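Local coordinates for general stress protein 26 (Bacillus anthracis, PDB 3EC6) that is of unknown function but binds flavin-adenine dinucleotide in a fold of the pyridoxamine 5'-phosphate oxidase family, consistent with a flavin-dependent role in the stress response, at residues 20-25 against 60-65. Numbering follows the deposited sequence.
With FAD (flavin-adenine dinucleotide), chain B.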
loop_
_atom_site.group_PDB
_atom_site.type_symbol
_atom_site.label_atom_id
_atom_site.label_comp_id
_atom_site.label_asym_id
_atom_site.label_seq_id
_atom_site.Cartn_x
_atom_site.Cartn_y
_atom_site.Cartn_z
ATOM N N LEU A 20 -3.911 1.548 -3.510
ATOM C CA LEU A 20 -5.276 1.140 -3.170
ATOM C C LEU A 20 -5.207 -0.238 -2.541
ATOM O O LEU A 20 -4.738 -1.198 -3.197
ATOM C CB LEU A 20 -6.091 1.050 -4.473
ATOM C CG LEU A 20 -7.532 0.517 -4.330
ATOM C CD1 LEU A 20 -8.387 1.412 -3.386
ATOM C CD2 LEU A 20 -8.247 0.406 -5.716
ATOM N N SER A 21 -5.665 -0.341 -1.300
ATOM C CA SER A 21 -5.661 -1.659 -0.622
ATOM C C SER A 21 -7.100 -2.140 -0.445
ATOM O O SER A 21 -8.027 -1.378 -0.155
ATOM C CB SER A 21 -5.044 -1.492 0.759
ATOM O OG SER A 21 -3.732 -0.940 0.587
ATOM N N THR A 22 -7.278 -3.442 -0.621
ATOM C CA THR A 22 -8.558 -4.127 -0.510
ATOM C C THR A 22 -8.336 -5.406 0.274
ATOM O O THR A 22 -7.185 -5.739 0.656
ATOM C CB THR A 22 -9.079 -4.537 -1.923
ATOM O OG1 THR A 22 -8.002 -5.206 -2.633
ATOM C CG2 THR A 22 -9.524 -3.297 -2.729
ATOM N N VAL A 23 -9.446 -6.083 0.618
ATOM C CA VAL A 23 -9.384 -7.421 1.221
ATOM C C VAL A 23 -9.778 -8.448 0.173
ATOM O O VAL A 23 -10.790 -8.256 -0.515
ATOM C CB VAL A 23 -10.341 -7.538 2.409
ATOM C CG1 VAL A 23 -10.262 -8.969 3.018
ATOM C CG2 VAL A 23 -10.032 -6.496 3.431
ATOM N N ARG A 24 -8.971 -9.504 0.037
ATOM C CA ARG A 24 -9.056 -10.498 -1.066
ATOM C C ARG A 24 -9.005 -11.826 -0.367
ATOM O O ARG A 24 -7.937 -12.273 0.081
ATOM C CB ARG A 24 -7.871 -10.377 -2.046
ATOM C CG ARG A 24 -7.868 -11.445 -3.176
ATOM C CD ARG A 24 -6.926 -11.130 -4.328
ATOM N NE ARG A 24 -7.227 -9.834 -4.877
ATOM C CZ ARG A 24 -6.468 -9.155 -5.744
ATOM N NH1 ARG A 24 -5.345 -9.674 -6.240
ATOM N NH2 ARG A 24 -6.881 -7.959 -6.127
ATOM N N ASN A 25 -10.161 -12.449 -0.237
ATOM C CA ASN A 25 -10.213 -13.759 0.407
ATOM C C ASN A 25 -9.634 -13.737 1.823
ATOM O O ASN A 25 -8.814 -14.601 2.196
ATOM C CB ASN A 25 -9.441 -14.763 -0.449
ATOM C CG ASN A 25 -10.145 -15.079 -1.723
ATOM O OD1 ASN A 25 -11.376 -15.203 -1.751
ATOM N ND2 ASN A 25 -9.378 -15.191 -2.808
ATOM N N PRO A 60 -16.569 -4.152 0.517
ATOM C CA PRO A 60 -16.409 -2.837 -0.099
ATOM C C PRO A 60 -15.416 -1.879 0.608
ATOM O O PRO A 60 -15.183 -0.767 0.112
ATOM C CB PRO A 60 -17.829 -2.223 0.011
ATOM C CG PRO A 60 -18.403 -2.790 1.230
ATOM C CD PRO A 60 -17.820 -4.266 1.303
ATOM N N ASN A 61 -14.873 -2.308 1.747
ATOM C CA ASN A 61 -13.984 -1.422 2.539
ATOM C C ASN A 61 -12.619 -1.358 1.901
ATOM O O ASN A 61 -12.028 -2.399 1.603
ATOM C CB ASN A 61 -13.813 -1.975 3.943
ATOM C CG ASN A 61 -15.100 -1.949 4.719
ATOM O OD1 ASN A 61 -15.829 -2.948 4.756
ATOM N ND2 ASN A 61 -15.399 -0.827 5.296
ATOM N N VAL A 62 -12.166 -0.137 1.660
ATOM C CA VAL A 62 -10.839 0.051 1.023
ATOM C C VAL A 62 -10.044 1.069 1.783
ATOM O O VAL A 62 -10.550 1.800 2.622
ATOM C CB VAL A 62 -10.975 0.531 -0.457
ATOM C CG1 VAL A 62 -11.762 -0.508 -1.262
ATOM C CG2 VAL A 62 -11.609 1.929 -0.561
ATOM N N HIS A 63 -8.751 1.078 1.527
ATOM C CA HIS A 63 -7.834 1.988 2.213
ATOM C C HIS A 63 -6.937 2.579 1.125
ATOM O O HIS A 63 -6.532 1.873 0.197
ATOM C CB HIS A 63 -7.024 1.183 3.222
ATOM C CG HIS A 63 -6.085 2.003 4.037
ATOM N ND1 HIS A 63 -4.820 2.330 3.575
ATOM C CD2 HIS A 63 -6.240 2.633 5.221
ATOM C CE1 HIS A 63 -4.213 3.076 4.482
ATOM N NE2 HIS A 63 -5.048 3.278 5.496
ATOM N N VAL A 64 -6.663 3.872 1.199
ATOM C CA VAL A 64 -5.801 4.581 0.231
ATOM C C VAL A 64 -4.679 5.284 0.964
ATOM O O VAL A 64 -4.914 5.922 1.953
ATOM C CB VAL A 64 -6.636 5.611 -0.569
ATOM C CG1 VAL A 64 -5.736 6.465 -1.465
ATOM C CG2 VAL A 64 -7.694 4.915 -1.401
ATOM N N LEU A 65 -3.461 5.148 0.431
ATOM C CA LEU A 65 -2.299 5.962 0.809
ATOM C C LEU A 65 -1.984 6.814 -0.398
ATOM O O LEU A 65 -1.847 6.304 -1.519
ATOM C CB LEU A 65 -1.048 5.127 1.165
ATOM C CG LEU A 65 -1.213 4.209 2.339
ATOM C CD1 LEU A 65 0.042 3.354 2.430
ATOM C CD2 LEU A 65 -1.270 5.099 3.598
HETATM P PA FAD B . -5.100 -8.132 -11.709
HETATM O O1A FAD B . -6.599 -8.381 -11.785
HETATM O O2A FAD B . -4.443 -7.929 -13.063
HETATM O O5B FAD B . -4.297 -9.416 -11.081
HETATM C C5B FAD B . -2.936 -9.221 -10.780
HETATM C C4B FAD B . -2.853 -9.520 -9.297
HETATM O O4B FAD B . -3.011 -10.943 -9.117
HETATM C C3B FAD B . -1.495 -9.089 -8.753
HETATM O O3B FAD B . -1.594 -7.849 -8.053
HETATM C C2B FAD B . -1.061 -10.308 -7.938
HETATM O O2B FAD B . -1.440 -10.157 -6.580
HETATM C C1B FAD B . -1.835 -11.484 -8.537
HETATM N N9A FAD B . -1.047 -12.169 -9.592
HETATM C C8A FAD B . -0.066 -11.599 -10.372
HETATM N N7A FAD B . 0.430 -12.542 -11.211
HETATM C C5A FAD B . -0.222 -13.699 -10.995
HETATM C C6A FAD B . -0.082 -14.951 -11.593
HETATM N N6A FAD B . 1.011 -15.197 -12.331
HETATM N N1A FAD B . -0.893 -15.981 -11.147
HETATM C C2A FAD B . -1.824 -15.763 -10.133
HETATM N N3A FAD B . -1.954 -14.508 -9.546
HETATM C C4A FAD B . -1.159 -13.489 -9.979
HETATM N N1 FAD B . -3.736 -0.311 -13.126
HETATM C C2 FAD B . -4.978 0.219 -13.407
HETATM O O2 FAD B . -5.817 -0.589 -13.817
HETATM N N3 FAD B . -5.261 1.547 -13.188
HETATM C C4 FAD B . -4.287 2.403 -12.723
HETATM O O4 FAD B . -4.559 3.623 -12.530
HETATM C C4X FAD B . -2.989 1.903 -12.493
HETATM N N5 FAD B . -2.005 2.768 -12.040
HETATM C C5X FAD B . -0.732 2.258 -11.823
HETATM C C6 FAD B . 0.251 3.167 -11.387
HETATM C C7 FAD B . 1.523 2.643 -11.135
HETATM C C7M FAD B . 2.592 3.607 -10.677
HETATM C C8 FAD B . 1.804 1.271 -11.312
HETATM C C8M FAD B . 3.172 0.674 -11.021
HETATM C C9 FAD B . 0.798 0.375 -11.697
HETATM C C9A FAD B . -0.488 0.881 -11.972
HETATM N N10 FAD B . -1.493 0.012 -12.381
HETATM C C10 FAD B . -2.751 0.540 -12.668
HETATM C "C1'" FAD B . -1.343 -1.472 -12.445
HETATM C "C2'" FAD B . -1.854 -2.202 -11.194
HETATM O "O2'" FAD B . -1.152 -1.769 -10.025
HETATM C "C3'" FAD B . -1.563 -3.693 -11.375
HETATM O "O3'" FAD B . -2.215 -4.093 -12.592
HETATM C "C4'" FAD B . -2.076 -4.516 -10.200
HETATM O "O4'" FAD B . -1.565 -5.888 -10.230
HETATM C "C5'" FAD B . -3.614 -4.552 -10.206
HETATM O "O5'" FAD B . -4.057 -5.377 -9.139
HETATM P P FAD B . -5.304 -6.333 -9.502
HETATM O O1P FAD B . -5.530 -7.373 -8.411
HETATM O O2P FAD B . -6.508 -5.561 -9.963
HETATM O O3P FAD B . -4.585 -6.981 -10.778
HETATM O O HOH W 1 -3.561 1.688 0.846
HETATM O O HOH W 2 -11.899 -4.645 -0.012
#
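In the antiparallel flavin-binding sheet of this pyridoxamine 5'-phosphate oxidase-like fold, S21 and H63 form a hydrogen-bonded pair joining strands 17-24 and 61-66. S21 N donates to H63 O at 2.8 Å, almost straight at 174°, and H63 N returns a longer bond of 3.1 Å to S21 O. Beyond this pair the strands diverge: a water accepts from V23 N and donates to N61 O, replacing a direct bond.

On the face carrying L20, V62 and V64, CG of L20 anti to N (chi1 175°) and chi2 at 60° direct CD1 towards V62 CB, at 4.0 Å, and V64 CG2, while T22 CG2 lies alongside V62 CG1 at 3.9 Å. I118 packs on L20, V62 and V64.

The face carrying S21 and H63 meets the second subunit. A water 2.6 Å from S21 OG also sits in the plane of the H63 ring, at ND1; S21 OG also bonds S30 of its own chain and S30 of the second subunit, and H63 NE2 bonds E79. R24 NH2 donates to FAD O1P at 2.7 Å. The pair thus presents apolar side chains to the core and, on the reverse, S21 and H63 to the second subunit, while R24, held by D55 at NE, probably offsets part of the phosphate charge.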